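Local coordinates for polyprenyl synthetase (Nonlabens dokdonensis, PDB 6KD7), which probably acts as a magnesium-dependent prenyltransferase that makes geranylgeranyl pyrophosphate, and binds pyrophosphate in a pocket among its helices, at residues Y33-G38 with D108-M113; E92-H95 with N101-I104; K252-L257 with K275-Q280. All coordinates share one frame; numbering follows the deposited sequence.

Contact 1 of 3, residues Y33-G38 with D108-M113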
loop_
_atom_site.group_PDB
_atom_site.type_symbol
_atom_site.label_atom_id
_atom_site.label_comp_id
_atom_site.label_asym_id
_atom_site.label_seq_id
_atom_site.Cartn_x
_atom_site.Cartn_y
_atom_site.Cartn_z
ATOM N N TYR A 33 15.964 -1.955 -27.404
ATOM C CA TYR A 33 16.455 -2.485 -26.124
ATOM C C TYR A 33 16.209 -3.986 -26.068
ATOM O O TYR A 33 17.145 -4.739 -25.814
ATOM C CB TYR A 33 15.801 -1.751 -24.965
ATOM C CG TYR A 33 16.196 -2.246 -23.597
ATOM C CD1 TYR A 33 17.325 -1.758 -22.959
ATOM C CD2 TYR A 33 15.410 -3.155 -22.921
ATOM C CE1 TYR A 33 17.668 -2.169 -21.682
ATOM C CE2 TYR A 33 15.724 -3.557 -21.637
ATOM C CZ TYR A 33 16.860 -3.057 -21.000
ATOM O OH TYR A 33 17.155 -3.490 -19.732
ATOM N N ILE A 34 14.978 -4.450 -26.270
ATOM C CA ILE A 34 14.719 -5.895 -26.048
ATOM C C ILE A 34 15.418 -6.719 -27.136
ATOM O O ILE A 34 15.823 -7.870 -26.837
ATOM C CB ILE A 34 13.223 -6.224 -25.912
ATOM C CG1 ILE A 34 13.071 -7.638 -25.345
ATOM C CG2 ILE A 34 12.484 -6.016 -27.232
ATOM C CD1 ILE A 34 11.802 -7.836 -24.633
ATOM N N LEU A 35 15.570 -6.187 -28.350
ATOM C CA LEU A 35 16.234 -6.945 -29.453
ATOM C C LEU A 35 17.744 -6.981 -29.248
ATOM O O LEU A 35 18.360 -7.765 -29.914
ATOM C CB LEU A 35 15.890 -6.318 -30.799
ATOM C CG LEU A 35 14.421 -6.469 -31.195
ATOM C CD1 LEU A 35 14.146 -5.699 -32.468
ATOM C CD2 LEU A 35 14.052 -7.946 -31.333
ATOM N N ASP A 36 18.285 -6.186 -28.329
ATOM C CA ASP A 36 19.730 -6.104 -28.068
ATOM C C ASP A 36 20.112 -6.861 -26.796
ATOM O O ASP A 36 21.166 -6.569 -26.287
ATOM C CB ASP A 36 20.133 -4.639 -27.953
ATOM C CG ASP A 36 21.632 -4.428 -28.055
ATOM O OD1 ASP A 36 22.310 -5.267 -28.651
ATOM O OD2 ASP A 36 22.100 -3.430 -27.519
ATOM N N LEU A 37 19.330 -7.806 -26.309
ATOM C CA LEU A 37 19.690 -8.516 -25.061
ATOM C C LEU A 37 20.488 -9.774 -25.395
ATOM O O LEU A 37 20.860 -10.486 -24.464
ATOM C CB LEU A 37 18.445 -8.864 -24.256
ATOM C CG LEU A 37 17.618 -7.667 -23.764
ATOM C CD1 LEU A 37 16.501 -8.123 -22.842
ATOM C CD2 LEU A 37 18.461 -6.623 -23.060
ATOM N N GLY A 38 20.722 -10.061 -26.676
ATOM C CA GLY A 38 21.634 -11.152 -27.068
ATOM C C GLY A 38 21.084 -12.560 -26.902
ATOM O O GLY A 38 19.863 -12.764 -26.907
ATOM N N ASP A 108 2.551 -4.381 -28.366
ATOM C CA ASP A 108 1.511 -4.301 -29.417
ATOM C C ASP A 108 2.187 -3.844 -30.723
ATOM O O ASP A 108 1.962 -4.489 -31.732
ATOM C CB ASP A 108 0.386 -3.363 -29.012
ATOM C CG ASP A 108 -0.489 -3.835 -27.856
ATOM O OD1 ASP A 108 -0.386 -5.051 -27.451
ATOM O OD2 ASP A 108 -1.304 -2.949 -27.357
ATOM N N ALA A 109 3.012 -2.799 -30.683
ATOM C CA ALA A 109 3.689 -2.227 -31.866
ATOM C C ALA A 109 4.607 -3.312 -32.461
ATOM O O ALA A 109 4.622 -3.456 -33.696
ATOM C CB ALA A 109 4.412 -0.966 -31.562
ATOM N N MET A 110 5.229 -4.148 -31.639
ATOM C CA MET A 110 6.178 -5.165 -32.143
ATOM C C MET A 110 5.384 -6.244 -32.871
ATOM O O MET A 110 5.881 -6.714 -33.915
ATOM C CB MET A 110 7.045 -5.766 -31.025
ATOM C CG MET A 110 8.080 -4.758 -30.513
ATOM S SD MET A 110 9.096 -5.472 -29.193
ATOM C CE MET A 110 9.985 -6.655 -30.189
ATOM N N LEU A 111 4.241 -6.703 -32.339
ATOM C CA LEU A 111 3.429 -7.699 -33.089
ATOM C C LEU A 111 3.095 -7.181 -34.508
ATOM O O LEU A 111 3.247 -7.933 -35.502
ATOM C CB LEU A 111 2.174 -8.069 -32.328
ATOM C CG LEU A 111 1.250 -9.068 -33.016
ATOM C CD1 LEU A 111 2.009 -10.331 -33.435
ATOM C CD2 LEU A 111 0.109 -9.444 -32.064
ATOM N N ILE A 112 2.760 -5.920 -34.615
ATOM C CA ILE A 112 2.332 -5.311 -35.897
ATOM C C ILE A 112 3.571 -5.203 -36.805
ATOM O O ILE A 112 3.455 -5.496 -37.993
ATOM C CB ILE A 112 1.651 -3.953 -35.644
ATOM C CG1 ILE A 112 0.361 -4.084 -34.816
ATOM C CG2 ILE A 112 1.357 -3.257 -36.949
ATOM C CD1 ILE A 112 -0.043 -2.734 -34.138
ATOM N N MET A 113 4.717 -4.801 -36.264
ATOM C CA MET A 113 5.979 -4.689 -37.036
ATOM C C MET A 113 6.363 -6.067 -37.591
ATOM O O MET A 113 6.875 -6.144 -38.745
ATOM C CB MET A 113 7.089 -4.150 -36.134
ATOM C CG MET A 113 6.866 -2.718 -35.736
ATOM S SD MET A 113 7.976 -2.233 -34.368
ATOM C CE MET A 113 9.507 -2.015 -35.262
#

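Contact 2 of 3, residues E92-H95 with N101-I104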
loop_
_atom_site.group_PDB
_atom_site.type_symbol
_atom_site.label_atom_id
_atom_site.label_comp_id
_atom_site.label_asym_id
_atom_site.label_seq_id
_atom_site.Cartn_x
_atom_site.Cartn_y
_atom_site.Cartn_z
ATOM N N GLU A 92 17.376 -5.137 -16.857
ATOM C CA GLU A 92 15.999 -4.797 -16.428
ATOM C C GLU A 92 15.015 -5.149 -17.550
ATOM O O GLU A 92 15.308 -4.899 -18.728
ATOM C CB GLU A 92 15.879 -3.328 -16.051
ATOM C CG GLU A 92 16.457 -3.066 -14.670
ATOM C CD GLU A 92 16.206 -1.695 -14.078
ATOM O OE1 GLU A 92 15.887 -0.777 -14.863
ATOM O OE2 GLU A 92 16.317 -1.581 -12.807
ATOM N N THR A 93 13.864 -5.677 -17.175
ATOM C CA THR A 93 12.744 -5.869 -18.121
ATOM C C THR A 93 12.243 -4.505 -18.588
ATOM O O THR A 93 12.434 -3.511 -17.876
ATOM C CB THR A 93 11.700 -6.747 -17.466
ATOM O OG1 THR A 93 11.381 -6.117 -16.228
ATOM C CG2 THR A 93 12.233 -8.153 -17.292
ATOM N N VAL A 94 11.568 -4.487 -19.729
ATOM C CA VAL A 94 11.053 -3.250 -20.330
ATOM C C VAL A 94 10.138 -2.558 -19.334
ATOM O O VAL A 94 10.266 -1.343 -19.227
ATOM C CB VAL A 94 10.354 -3.548 -21.674
ATOM C CG1 VAL A 94 9.525 -2.367 -22.132
ATOM C CG2 VAL A 94 11.376 -3.947 -22.746
ATOM N N HIS A 95 9.239 -3.275 -18.648
ATOM C CA HIS A 95 8.246 -2.589 -17.777
ATOM C C HIS A 95 8.909 -2.020 -16.509
ATOM O O HIS A 95 8.294 -1.157 -15.874
ATOM C CB HIS A 95 7.096 -3.510 -17.459
ATOM C CG HIS A 95 7.492 -4.765 -16.801
ATOM N ND1 HIS A 95 7.343 -4.930 -15.422
ATOM C CD2 HIS A 95 8.079 -5.871 -17.280
ATOM C CE1 HIS A 95 7.761 -6.129 -15.094
ATOM N NE2 HIS A 95 8.208 -6.742 -16.233
ATOM N N ASN A 101 2.774 0.398 -18.924
ATOM C CA ASN A 101 2.020 0.926 -20.080
ATOM C C ASN A 101 2.935 0.920 -21.316
ATOM O O ASN A 101 2.455 0.598 -22.419
ATOM C CB ASN A 101 1.447 2.316 -19.809
ATOM C CG ASN A 101 0.212 2.239 -18.943
ATOM O OD1 ASN A 101 -0.244 1.162 -18.562
ATOM N ND2 ASN A 101 -0.325 3.389 -18.616
ATOM N N THR A 102 4.229 1.187 -21.130
ATOM C CA THR A 102 5.237 1.117 -22.199
ATOM C C THR A 102 5.332 -0.333 -22.634
ATOM O O THR A 102 5.387 -0.607 -23.814
ATOM C CB THR A 102 6.575 1.703 -21.746
ATOM O OG1 THR A 102 6.370 3.091 -21.459
ATOM C CG2 THR A 102 7.651 1.508 -22.781
ATOM N N GLY A 103 5.432 -1.242 -21.698
ATOM C CA GLY A 103 5.511 -2.662 -22.069
ATOM C C GLY A 103 4.283 -3.081 -22.876
ATOM O O GLY A 103 4.435 -3.871 -23.816
ATOM N N ILE A 104 3.089 -2.637 -22.491
ATOM C CA ILE A 104 1.834 -3.095 -23.155
ATOM C C ILE A 104 1.868 -2.552 -24.592
ATOM O O ILE A 104 1.852 -3.323 -25.531
ATOM C CB ILE A 104 0.583 -2.646 -22.390
ATOM C CG1 ILE A 104 0.475 -3.393 -21.046
ATOM C CG2 ILE A 104 -0.649 -2.849 -23.273
ATOM C CD1 ILE A 104 -0.621 -2.842 -20.151
#

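Contact 3 of 3, residues K252-L257 with K275-Q280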
loop_
_atom_site.group_PDB
_atom_site.type_symbol
_atom_site.label_atom_id
_atom_site.label_comp_id
_atom_site.label_asym_id
_atom_site.label_seq_id
_atom_site.Cartn_x
_atom_site.Cartn_y
_atom_site.Cartn_z
ATOM N N LYS A 252 2.984 -33.010 -2.699
ATOM C CA LYS A 252 1.809 -32.112 -2.742
ATOM C C LYS A 252 1.848 -31.147 -1.553
ATOM O O LYS A 252 1.439 -29.991 -1.742
ATOM C CB LYS A 252 0.526 -32.917 -2.821
ATOM C CG LYS A 252 0.409 -33.721 -4.103
ATOM C CD LYS A 252 -0.881 -34.467 -4.229
ATOM C CE LYS A 252 -0.802 -35.541 -5.286
ATOM N NZ LYS A 252 -2.156 -36.053 -5.586
ATOM N N GLU A 253 2.424 -31.551 -0.422
ATOM C CA GLU A 253 2.432 -30.687 0.784
ATOM C C GLU A 253 3.502 -29.635 0.580
ATOM O O GLU A 253 3.220 -28.451 0.859
ATOM C CB GLU A 253 2.555 -31.514 2.068
ATOM C CG GLU A 253 1.199 -32.047 2.548
ATOM C CD GLU A 253 1.283 -33.197 3.544
ATOM O OE1 GLU A 253 0.211 -33.748 3.920
ATOM O OE2 GLU A 253 2.427 -33.548 3.941
ATOM N N TRP A 254 4.656 -29.995 0.022
ATOM C CA TRP A 254 5.666 -28.954 -0.295
ATOM C C TRP A 254 5.064 -27.955 -1.283
ATOM O O TRP A 254 5.322 -26.772 -1.155
ATOM C CB TRP A 254 6.931 -29.603 -0.853
ATOM C CG TRP A 254 7.837 -30.120 0.218
ATOM C CD1 TRP A 254 8.072 -31.423 0.529
ATOM C CD2 TRP A 254 8.603 -29.336 1.157
ATOM N NE1 TRP A 254 8.965 -31.506 1.566
ATOM C CE2 TRP A 254 9.297 -30.245 1.981
ATOM C CE3 TRP A 254 8.753 -27.963 1.399
ATOM C CZ2 TRP A 254 10.154 -29.828 2.997
ATOM C CZ3 TRP A 254 9.600 -27.546 2.407
ATOM C CH2 TRP A 254 10.289 -28.471 3.198
ATOM N N PHE A 255 4.266 -28.434 -2.239
ATOM C CA PHE A 255 3.743 -27.600 -3.358
ATOM C C PHE A 255 2.551 -26.780 -2.869
ATOM O O PHE A 255 2.027 -25.997 -3.661
ATOM C CB PHE A 255 3.436 -28.454 -4.594
ATOM C CG PHE A 255 4.576 -28.468 -5.590
ATOM C CD1 PHE A 255 5.831 -28.946 -5.224
ATOM C CD2 PHE A 255 4.426 -27.930 -6.865
ATOM C CE1 PHE A 255 6.902 -28.900 -6.113
ATOM C CE2 PHE A 255 5.499 -27.871 -7.749
ATOM C CZ PHE A 255 6.736 -28.349 -7.375
ATOM N N ALA A 256 2.147 -26.955 -1.604
ATOM C CA ALA A 256 1.080 -26.146 -0.961
ATOM C C ALA A 256 1.673 -24.919 -0.262
ATOM O O ALA A 256 0.890 -24.014 0.043
ATOM C CB ALA A 256 0.283 -26.998 0.010
ATOM N N LEU A 257 2.984 -24.872 0.005
ATOM C CA LEU A 257 3.586 -23.684 0.649
ATOM C C LEU A 257 3.898 -22.629 -0.405
ATOM O O LEU A 257 4.668 -22.925 -1.334
ATOM C CB LEU A 257 4.860 -24.066 1.405
ATOM C CG LEU A 257 4.715 -25.208 2.392
ATOM C CD1 LEU A 257 6.025 -25.448 3.075
ATOM C CD2 LEU A 257 3.611 -24.926 3.410
ATOM N N LYS A 275 13.928 -31.483 -4.872
ATOM C CA LYS A 275 14.926 -32.074 -5.822
ATOM C C LYS A 275 15.161 -33.537 -5.436
ATOM O O LYS A 275 15.005 -34.433 -6.323
ATOM C CB LYS A 275 16.193 -31.230 -5.891
ATOM C CG LYS A 275 16.013 -29.977 -6.738
ATOM C CD LYS A 275 17.098 -28.948 -6.587
ATOM C CE LYS A 275 18.445 -29.505 -6.987
ATOM N NZ LYS A 275 19.343 -28.404 -7.388
ATOM N N VAL A 276 15.343 -33.822 -4.145
ATOM C CA VAL A 276 15.605 -35.229 -3.723
ATOM C C VAL A 276 14.378 -36.078 -4.031
ATOM O O VAL A 276 14.573 -37.214 -4.522
ATOM C CB VAL A 276 16.036 -35.319 -2.247
ATOM C CG1 VAL A 276 16.097 -36.771 -1.794
ATOM C CG2 VAL A 276 17.363 -34.590 -2.019
ATOM N N PHE A 277 13.168 -35.588 -3.780
ATOM C CA PHE A 277 11.937 -36.359 -4.115
ATOM C C PHE A 277 11.848 -36.605 -5.628
ATOM O O PHE A 277 11.394 -37.665 -6.068
ATOM C CB PHE A 277 10.666 -35.651 -3.642
ATOM C CG PHE A 277 10.386 -35.837 -2.174
ATOM C CD1 PHE A 277 10.279 -37.112 -1.635
ATOM C CD2 PHE A 277 10.261 -34.746 -1.326
ATOM C CE1 PHE A 277 10.047 -37.281 -0.280
ATOM C CE2 PHE A 277 10.020 -34.921 0.029
ATOM C CZ PHE A 277 9.908 -36.184 0.544
ATOM N N PHE A 278 12.253 -35.625 -6.421
ATOM C CA PHE A 278 12.233 -35.750 -7.900
ATOM C C PHE A 278 13.104 -36.960 -8.295
ATOM O O PHE A 278 12.564 -37.782 -9.040
ATOM C CB PHE A 278 12.657 -34.444 -8.576
ATOM C CG PHE A 278 11.631 -33.336 -8.574
ATOM C CD1 PHE A 278 10.298 -33.581 -8.313
ATOM C CD2 PHE A 278 12.007 -32.049 -8.931
ATOM C CE1 PHE A 278 9.369 -32.553 -8.354
ATOM C CE2 PHE A 278 11.081 -31.027 -8.999
ATOM C CZ PHE A 278 9.761 -31.283 -8.705
ATOM N N GLU A 279 14.341 -37.073 -7.775
ATOM C CA GLU A 279 15.268 -38.218 -8.044
ATOM C C GLU A 279 14.595 -39.487 -7.525
ATOM O O GLU A 279 14.187 -40.341 -8.361
ATOM C CB GLU A 279 16.662 -38.038 -7.436
ATOM C CG GLU A 279 17.057 -36.590 -7.327
ATOM C CD GLU A 279 18.509 -36.261 -7.054
ATOM O OE1 GLU A 279 19.334 -36.564 -7.923
ATOM O OE2 GLU A 279 18.795 -35.630 -6.000
ATOM N N GLN A 280 14.379 -39.571 -6.213
ATOM C CA GLN A 280 13.959 -40.836 -5.567
ATOM C C GLN A 280 12.629 -41.297 -6.154
ATOM O O GLN A 280 12.448 -42.482 -6.241
ATOM C CB GLN A 280 13.886 -40.700 -4.046
ATOM C CG GLN A 280 15.244 -40.462 -3.394
ATOM C CD GLN A 280 15.121 -40.338 -1.892
ATOM O OE1 GLN A 280 14.024 -40.212 -1.346
ATOM N NE2 GLN A 280 16.256 -40.365 -1.209
#

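Contact 1 of 3, residues Y33-G38 with D108-M113
Met110 reaches out of helix 100-116 to meet Ile34 and Leu35 at the C-terminal end of helix 25-35, and the contact between the segments is wholly apolar. The terminal methyl does most of the touching: Met110 CE lies 3.9 Å from Ile34 CG2. Its sulfur takes part as well, with Met110 SD 4.0 Å from the same methyl, Ile34 CG2. Leu35 is the looser partner, its CD2 lying 4.4 Å from Met110 CE. The Met110 chain is extended at chi2 (180°), spanning a gap in which the nearest CA atoms, those of Ile34 and Met110, are 10.5 Å apart; the bend at chi3 (69°) brings CE within reach of Leu35 as well as Ile34. Ile34 and Met110 cross obliquely.

Polar bonds lie within segment 33-38 or lead to its surroundings. Asp36 N bonds to Tyr33 O (3.1 Å), Leu35 O accepts Arg41 NH2, and Leu37 O accepts Arg89 NE. The chain runs on to Arg43, which lines the pyrophosphate pocket; the side chain of Ile34 itself lies about 8 Å from that ligand.

Within the largely helical prenyltransferase core, Ile34 also packs on Asn73 and Leu77 of helix 58-82, and Met110 on Val31. Elsewhere on helix 100-116, Leu111 meets Leu111 of the second subunit, so this helix joins helix 25-35 to the subunit interface.

Contact 2 of 3, residues E92-H95 with N101-I104
Two donors of the third subunit, His258 N and Asn261 ND2, grip Glu92 OE2, two residues ahead of Val94, whose methyl packs on Gly103 and Thr102. Next door, Thr93 at the N-cap position of helix 94-97 has its hydroxyl bonded to Ala85 O, and weakly to Asp86 O, while its backbone pairs with Asp86, so the start of this short helix is tied back to the chain leaving helix 58-82.

Between the segments the contact is plain van der Waals packing. Val94 CG1 rests 4.0 Å from Gly103 CA; with no side chain on Gly103, the methyl meets the helix backbone itself. The same Val94 CG1 is 4.4 Å from Thr102 CG2, a looser touch. A chi1 of 166° sets Val94 CG1 opposite the backbone N and aims it at helix 100-116, while CG2 is turned to the Tyr33 ring of helix 25-35.

A short connection, five residues long, joins the two segments. Val94 also packs on Leu77 of helix 58-82 and on Pro30 of helix 25-35, which Thr102 touches too, while Thr93 lies on Asp80, part of an Asp-Asp-x-x-Asp sequence consistent with the family's first aspartate-rich motif, at the end of helix 58-82.

Contact 3 of 3, residues K252-L257 with K275-Q280
Trp254 and Phe277, in the largely helical isoprenoid synthase fold, are the nearest CA pair between residues 252-257 and 275-280, 10.4 Å apart. Residues 252-257 hold the last residues of helix 248-254 and the type I beta turn from Trp254 to Leu257. Ala256 N bonds to Glu253 O, and Leu257 N closes the turn on Trp254 O at 3.2 Å. Residues 275-280 run within helix 264-281, where Gln280 N bonds to Val276 O at 2.9 Å.

The gap is bridged by aromatic side chains, two successive residues from each segment pairing in order. In Trp254 and Phe277 a chi1 of about -80° puts CG opposite the residue's own carbonyl carbon, and both side chains leave the backbone toward the other segment. They cross at about a right angle, though their ring planes are inclined by only about 50°. Phe277 CE2 makes the touch, 3.9 Å from Trp254 NE1 and 4.0 Å from Trp254 CD1; the indole nitrogen lies at the phenyl edge, near the ring plane. Trp254 NE1 is already bonded to Glu250 OE1 one helical turn earlier, so its approach to Phe277 is packing.

The indole also makes an edge-to-face contact with Phe221 of the fourth subunit, so this peripheral pair of helices meets a neighbouring subunit. Phe255 stacks on Tyr238 of helix 236-241, and Phe278 packs on that same residue and on Phe215 of helix 188-215.

The remaining touch is lighter: Phe255 CZ lies 4.4 Å from Phe278 CZ, at the edge of the Phe278 ring and near its plane.

How the contacts relate
From the N terminus, helix 25-35 is met again some seventy residues on, when helix 100-116 comes back to it and closes contact 1. Inside that long loop, which holds helices 42-54 and 58-82 and the small two-stranded hairpin, contact 2 closes a much shorter one between helix 94-97 and the start of helix 100-116. The two share helix 100-116 and touch directly: Tyr33 OH is probably hydrogen-bonded to Glu92 O, and Tyr33 packs on Val94. Contact 3 opens later in the chain and closes a separate loop between helices 248-254 and 264-281, on the opposite side of the chain's centre from contact 1, with nearest atoms about 25 Å apart.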